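Local coordinates for Blr6230 protein (Bradyrhizobium diazoefficiens USDA 110, PDB 5NGG) that probably hydrolyses beta-lactam antibiotics as a zinc-dependent subclass B3 metallo-beta-lactamase of the metallo-beta-lactamase superfamily, at residues A56-K61 / I67-A72; G134-D139 / A206-V211. All blocks are in the same frame, centred on the assembly; numbering follows the deposited sequence.

Interaction 1. Residues A56-K61 / I67-A72; sequences AVYVIK and ILMDTA
The Tyr58 ring meets Met69 obliquely, its CD1 lying 4.0 Å from Met69 CG, while a bridging water sits in the ring plane at its edge and Phe199 packs against it edge-to-face. These two residues form a hydrogen-bonded pair of the antiparallel beta hairpin made by strands 58-62 and 65-69, part of one of the two sheets in the metallo-beta-lactamase alpha-beta/beta-alpha sandwich. Tyr58 N donates to Met69 O with an N-H...O angle of 165°, arriving in the carbonyl plane on a lone pair; the return bond from Met69 N to Tyr58 O is shorter, 2.8 Å. Ile60 and Ile67 make the second hydrogen-bonded pair and touch CB to CB at 4.0 Å. Their side chains and that of Met69 share the face carrying Tyr58, where Leu169 of strand 167-173 in the second sheet covers them. With CG anti to the backbone N (chi1 -179°) and bends at chi2 and chi3, Met69 touches Tyr58 with its CB and CG, while its sulfur end leads away and CE comes no nearer to Ile60 CD1 than 4.5 Å.

On the other face, Leu68 CD1 reaches across to Val57 CG1 at 3.8 Å. Val57, just before the first strand at the open end of the hairpin, divides its branches: CG1, anti to its own N, lies over Asp70 O, a buried oxygen without a hydrogen-bond partner in the model, whereas CG2 approaches Thr71 O at 3.4 Å.

Beyond the paired residues the two segments are joined by water. Asp70 OD1 is tied to Asn99 and OD2 to Thr100, which steadies the carboxylate near the zinc ligand His106. Ala56 O accepts from two waters: one also donates to Thr71 O, and the other reaches Asp70 OD2 at 2.7 Å.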
loop_
_atom_site.group_PDB
_atom_site.type_symbol
_atom_site.label_atom_id
_atom_site.label_comp_id
_atom_site.label_asym_id
_atom_site.label_seq_id
_atom_site.Cartn_x
_atom_site.Cartn_y
_atom_site.Cartn_z
ATOM N N ALA A 56 4.592 -5.444 0.941
ATOM C CA ALA A 56 5.457 -4.675 0.030
ATOM C C ALA A 56 5.738 -3.297 0.611
ATOM O O ALA A 56 4.816 -2.577 1.008
ATOM C CB ALA A 56 4.761 -4.546 -1.316
ATOM N N VAL A 57 7.014 -2.929 0.600
ATOM C CA VAL A 57 7.511 -1.620 1.054
ATOM C C VAL A 57 8.489 -1.185 -0.021
ATOM O O VAL A 57 9.212 -2.039 -0.552
ATOM C CB VAL A 57 8.211 -1.730 2.440
ATOM C CG1 VAL A 57 8.745 -0.359 2.874
ATOM C CG2 VAL A 57 7.246 -2.300 3.474
ATOM N N TYR A 58 8.543 0.115 -0.310
ATOM C CA TYR A 58 9.414 0.598 -1.371
ATOM C C TYR A 58 10.193 1.822 -0.914
ATOM O O TYR A 58 9.726 2.629 -0.124
ATOM C CB TYR A 58 8.627 0.972 -2.631
ATOM C CG TYR A 58 7.625 -0.057 -3.065
ATOM C CD1 TYR A 58 6.358 -0.097 -2.497
ATOM C CD2 TYR A 58 7.920 -0.998 -4.051
ATOM C CE1 TYR A 58 5.421 -1.052 -2.872
ATOM C CE2 TYR A 58 6.980 -1.937 -4.453
ATOM C CZ TYR A 58 5.736 -1.957 -3.857
ATOM O OH TYR A 58 4.816 -2.905 -4.261
ATOM N N VAL A 59 11.412 1.933 -1.452
ATOM C CA VAL A 59 12.214 3.175 -1.442
ATOM C C VAL A 59 12.196 3.763 -2.845
ATOM O O VAL A 59 12.383 3.056 -3.851
ATOM C CB VAL A 59 13.680 2.918 -1.019
ATOM C CG1 VAL A 59 14.555 4.157 -1.216
ATOM C CG2 VAL A 59 13.733 2.505 0.436
ATOM N N ILE A 60 11.954 5.060 -2.916
ATOM C CA ILE A 60 12.041 5.791 -4.170
ATOM C C ILE A 60 13.225 6.750 -4.022
ATOM O O ILE A 60 13.236 7.598 -3.131
ATOM C CB ILE A 60 10.732 6.540 -4.475
ATOM C CG1 ILE A 60 9.523 5.588 -4.534
ATOM C CG2 ILE A 60 10.876 7.278 -5.792
ATOM C CD1 ILE A 60 8.191 6.283 -4.420
ATOM N N LYS A 61 14.238 6.568 -4.863
ATOM C CA LYS A 61 15.446 7.370 -4.774
ATOM C C LYS A 61 15.286 8.652 -5.578
ATOM O O LYS A 61 15.051 8.595 -6.780
ATOM C CB LYS A 61 16.628 6.557 -5.281
ATOM C CG LYS A 61 17.967 7.249 -5.113
ATOM C CD LYS A 61 19.105 6.406 -5.666
ATOM C CE LYS A 61 20.469 6.995 -5.358
ATOM N NZ LYS A 61 21.581 6.115 -5.821
ATOM N N ILE A 67 12.190 8.735 -0.613
ATOM C CA ILE A 67 10.785 8.626 -0.238
ATOM C C ILE A 67 10.555 7.174 0.183
ATOM O O ILE A 67 10.912 6.256 -0.565
ATOM C CB ILE A 67 9.834 8.982 -1.404
ATOM C CG1 ILE A 67 10.123 10.399 -1.913
ATOM C CG2 ILE A 67 8.369 8.785 -0.975
ATOM C CD1 ILE A 67 9.357 10.748 -3.175
ATOM N N LEU A 68 9.973 6.984 1.365
ATOM C CA LEU A 68 9.579 5.652 1.819
ATOM C C LEU A 68 8.105 5.471 1.578
ATOM O O LEU A 68 7.290 6.280 2.046
ATOM C CB LEU A 68 9.856 5.525 3.314
ATOM C CG LEU A 68 9.518 4.183 3.945
ATOM C CD1 LEU A 68 10.356 3.047 3.409
ATOM C CD2 LEU A 68 9.699 4.276 5.439
ATOM N N MET A 69 7.743 4.432 0.816
ATOM C CA MET A 69 6.339 4.072 0.537
ATOM C C MET A 69 5.962 2.927 1.460
ATOM O O MET A 69 6.381 1.788 1.244
ATOM C CB MET A 69 6.166 3.666 -0.922
ATOM C CG MET A 69 4.730 3.314 -1.294
ATOM S SD MET A 69 3.539 4.672 -1.254
ATOM C CE MET A 69 4.126 5.657 -2.624
ATOM N N ASP A 70 5.198 3.268 2.501
ATOM C CA ASP A 70 4.671 2.351 3.518
ATOM C C ASP A 70 5.771 1.793 4.431
ATOM O O ASP A 70 6.961 2.062 4.276
ATOM C CB ASP A 70 3.788 1.246 2.892
ATOM C CG ASP A 70 2.478 1.777 2.357
ATOM O OD1 ASP A 70 1.885 2.717 2.944
ATOM O OD2 ASP A 70 2.010 1.198 1.340
ATOM N N THR A 71 5.299 1.074 5.454
ATOM C CA THR A 71 6.162 0.221 6.275
ATOM C C THR A 71 5.461 -1.153 6.399
ATOM O O THR A 71 4.679 -1.517 5.522
ATOM C CB THR A 71 6.477 0.874 7.640
ATOM O OG1 THR A 71 5.257 1.172 8.338
ATOM C CG2 THR A 71 7.330 2.115 7.468
ATOM N N ALA A 72 5.775 -1.942 7.426
ATOM C CA ALA A 72 5.198 -3.276 7.563
ATOM C C ALA A 72 4.597 -3.412 8.959
ATOM O O ALA A 72 4.247 -2.401 9.577
ATOM C CB ALA A 72 6.240 -4.345 7.217
HETATM O O HOH W 1 3.259 -1.914 3.194
HETATM O O HOH W 2 3.359 -0.329 -0.382
#

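Interaction 2. Residues G134-D139 / A206-V211; sequences GYYPGD and ALNRLV
A type II beta turn from Tyr136 to Asp139, closed by Asp139 N to Tyr136 O at 3.0 Å, presents Gly138 O to Arg209 in the irregular segment 206-211. Gly138 occupies the positive-phi corner of this turn. Arg209 addresses its carbonyl end-on, with NH1 and NH2 both donating to Gly138 O, NH2 at 3.1 Å. The acceptor lies nearly in the guanidinium plane, yet the two nitrogens approach from the same face of the carbonyl and neither bond is straight, the N-H...O angle being 151° for NH2. A bend at chi3 (-55°) turns the guanidinium toward the turn, and a hydrogen bond from NE to Gln213 O holds the group as well.

Both segments are loops beside the zinc site of the metallo-beta-lactamase fold, and the phenol of Tyr136 links them there. Its CG stands anti to the backbone N (chi1 -164°), carrying the ring toward segment 206-211, where OH donates to Asn208 OD1 at 2.7 Å. The ring and amide planes lie oblique to each other, and the hydroxyl comes from above the amide carbonyl plane. Asn208 ND2 binds His177 O and Tyr223 OH, fixing which way the amide is flipped and coupling it to a zinc ligand. On the Tyr136 ring, Pro137 CD sits 3.4 Å above one face toward the rim, and the ring stacks with His103, another ligand of the same zinc.

Leu207 CB lies 3.8 Å from Tyr136 OH. A water donates to Tyr136 OH and accepts from Leu207 N at 2.9 Å, giving the phenol oxygen a second polar tie to segment 206-211.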
loop_
_atom_site.group_PDB
_atom_site.type_symbol
_atom_site.label_atom_id
_atom_site.label_comp_id
_atom_site.label_asym_id
_atom_site.label_seq_id
_atom_site.Cartn_x
_atom_site.Cartn_y
_atom_site.Cartn_z
ATOM N N GLY A 134 -4.110 5.388 15.762
ATOM C CA GLY A 134 -3.492 4.059 15.833
ATOM C C GLY A 134 -4.480 2.915 16.019
ATOM O O GLY A 134 -4.175 1.957 16.737
ATOM N N TYR A 135 -5.646 2.995 15.365
ATOM C CA TYR A 135 -6.722 2.012 15.551
ATOM C C TYR A 135 -7.332 1.598 14.212
ATOM O O TYR A 135 -7.180 2.297 13.205
ATOM C CB TYR A 135 -7.834 2.561 16.503
ATOM C CG TYR A 135 -8.564 3.773 15.914
ATOM C CD1 TYR A 135 -9.594 3.618 14.990
ATOM C CD2 TYR A 135 -8.202 5.064 16.255
ATOM C CE1 TYR A 135 -10.251 4.717 14.447
ATOM C CE2 TYR A 135 -8.851 6.168 15.725
ATOM C CZ TYR A 135 -9.867 5.998 14.811
ATOM O OH TYR A 135 -10.509 7.103 14.277
ATOM N N TYR A 136 -8.042 0.471 14.228
ATOM C CA TYR A 136 -8.754 -0.065 13.064
ATOM C C TYR A 136 -10.171 0.512 13.035
ATOM O O TYR A 136 -10.893 0.392 14.030
ATOM C CB TYR A 136 -8.788 -1.607 13.121
ATOM C CG TYR A 136 -9.143 -2.205 11.781
ATOM C CD1 TYR A 136 -10.475 -2.278 11.331
ATOM C CD2 TYR A 136 -8.154 -2.633 10.908
ATOM C CE1 TYR A 136 -10.785 -2.763 10.075
ATOM C CE2 TYR A 136 -8.469 -3.128 9.648
ATOM C CZ TYR A 136 -9.780 -3.186 9.228
ATOM O OH TYR A 136 -10.044 -3.670 7.973
ATOM N N PRO A 137 -10.593 1.102 11.897
ATOM C CA PRO A 137 -11.928 1.723 11.822
ATOM C C PRO A 137 -13.036 0.716 12.058
ATOM O O PRO A 137 -12.990 -0.391 11.510
ATOM C CB PRO A 137 -11.974 2.262 10.392
ATOM C CG PRO A 137 -11.043 1.377 9.622
ATOM C CD PRO A 137 -9.922 1.065 10.577
ATOM N N GLY A 138 -14.033 1.089 12.864
ATOM C CA GLY A 138 -15.132 0.189 13.211
ATOM C C GLY A 138 -14.767 -0.963 14.136
ATOM O O GLY A 138 -15.620 -1.808 14.424
ATOM N N ASP A 139 -13.515 -1.013 14.609
ATOM C CA ASP A 139 -13.077 -2.039 15.566
ATOM C C ASP A 139 -11.987 -1.414 16.437
ATOM O O ASP A 139 -10.900 -1.965 16.632
ATOM C CB ASP A 139 -12.579 -3.284 14.822
ATOM C CG ASP A 139 -12.419 -4.508 15.717
ATOM O OD1 ASP A 139 -12.918 -4.486 16.860
ATOM O OD2 ASP A 139 -11.807 -5.497 15.238
ATOM N N ALA A 206 -11.096 -8.138 2.863
ATOM C CA ALA A 206 -10.266 -8.464 4.030
ATOM C C ALA A 206 -11.150 -8.449 5.291
ATOM O O ALA A 206 -12.151 -9.174 5.308
ATOM C CB ALA A 206 -9.057 -7.533 4.075
ATOM N N LEU A 207 -10.814 -7.672 6.321
ATOM C CA LEU A 207 -11.538 -7.668 7.594
ATOM C C LEU A 207 -12.723 -6.712 7.608
ATOM O O LEU A 207 -13.405 -6.620 8.617
ATOM C CB LEU A 207 -10.599 -7.331 8.758
ATOM C CG LEU A 207 -9.447 -8.295 8.977
ATOM C CD1 LEU A 207 -8.633 -7.776 10.147
ATOM C CD2 LEU A 207 -9.936 -9.728 9.219
ATOM N N ASN A 208 -12.961 -5.969 6.533
ATOM C CA ASN A 208 -14.021 -4.963 6.577
ATOM C C ASN A 208 -15.437 -5.545 6.574
ATOM O O ASN A 208 -15.713 -6.563 5.943
ATOM C CB ASN A 208 -13.883 -4.005 5.404
ATOM C CG ASN A 208 -12.668 -3.117 5.532
ATOM O OD1 ASN A 208 -12.230 -2.765 6.651
ATOM N ND2 ASN A 208 -12.128 -2.702 4.408
ATOM N N ARG A 209 -16.312 -4.866 7.303
ATOM C CA ARG A 209 -17.743 -5.172 7.308
ATOM C C ARG A 209 -18.409 -4.238 6.289
ATOM O O ARG A 209 -18.251 -3.021 6.348
ATOM C CB ARG A 209 -18.314 -4.921 8.700
ATOM C CG ARG A 209 -17.701 -5.806 9.775
ATOM C CD ARG A 209 -18.488 -5.769 11.087
ATOM N NE ARG A 209 -18.634 -4.389 11.549
ATOM C CZ ARG A 209 -17.734 -3.702 12.265
ATOM N NH1 ARG A 209 -16.652 -4.288 12.765
ATOM N NH2 ARG A 209 -17.954 -2.415 12.534
ATOM N N LEU A 210 -19.155 -4.837 5.372
ATOM C CA LEU A 210 -19.812 -4.118 4.279
ATOM C C LEU A 210 -21.258 -3.741 4.548
ATOM O O LEU A 210 -21.753 -2.771 3.957
ATOM C CB LEU A 210 -19.725 -4.968 3.000
ATOM C CG LEU A 210 -18.303 -5.365 2.562
ATOM C CD1 LEU A 210 -18.391 -6.287 1.366
ATOM C CD2 LEU A 210 -17.449 -4.149 2.251
ATOM N N VAL A 211 -21.915 -4.527 5.398
ATOM C CA VAL A 211 -23.331 -4.401 5.695
ATOM C C VAL A 211 -23.531 -4.658 7.183
ATOM O O VAL A 211 -22.629 -5.196 7.845
ATOM C CB VAL A 211 -24.172 -5.399 4.868
ATOM C CG1 VAL A 211 -24.200 -4.988 3.397
ATOM C CG2 VAL A 211 -23.663 -6.828 5.018
HETATM O O HOH W 3 -8.737 -5.603 6.446
#

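In the fold
The two contacts lie on opposite sides of the chain's centre, their own centres 24 Å apart and their nearest atoms about 12 Å apart, and they approach different metals of the active site. Interaction 1 borders the zinc held by Asp105, His106 and His242: the side chain of Asp70 is about 4 Å from that of His106 and about 8 Å from a bound zinc. Interaction 2 adjoins the zinc held by His101, His103 and His177, with the Tyr136 side chain about 6 Å from a bound zinc. Interaction 1 is a buried sheet element about 9 Å from the chain's centre; interaction 2, about 17 Å out and partly buried, bridges two loops.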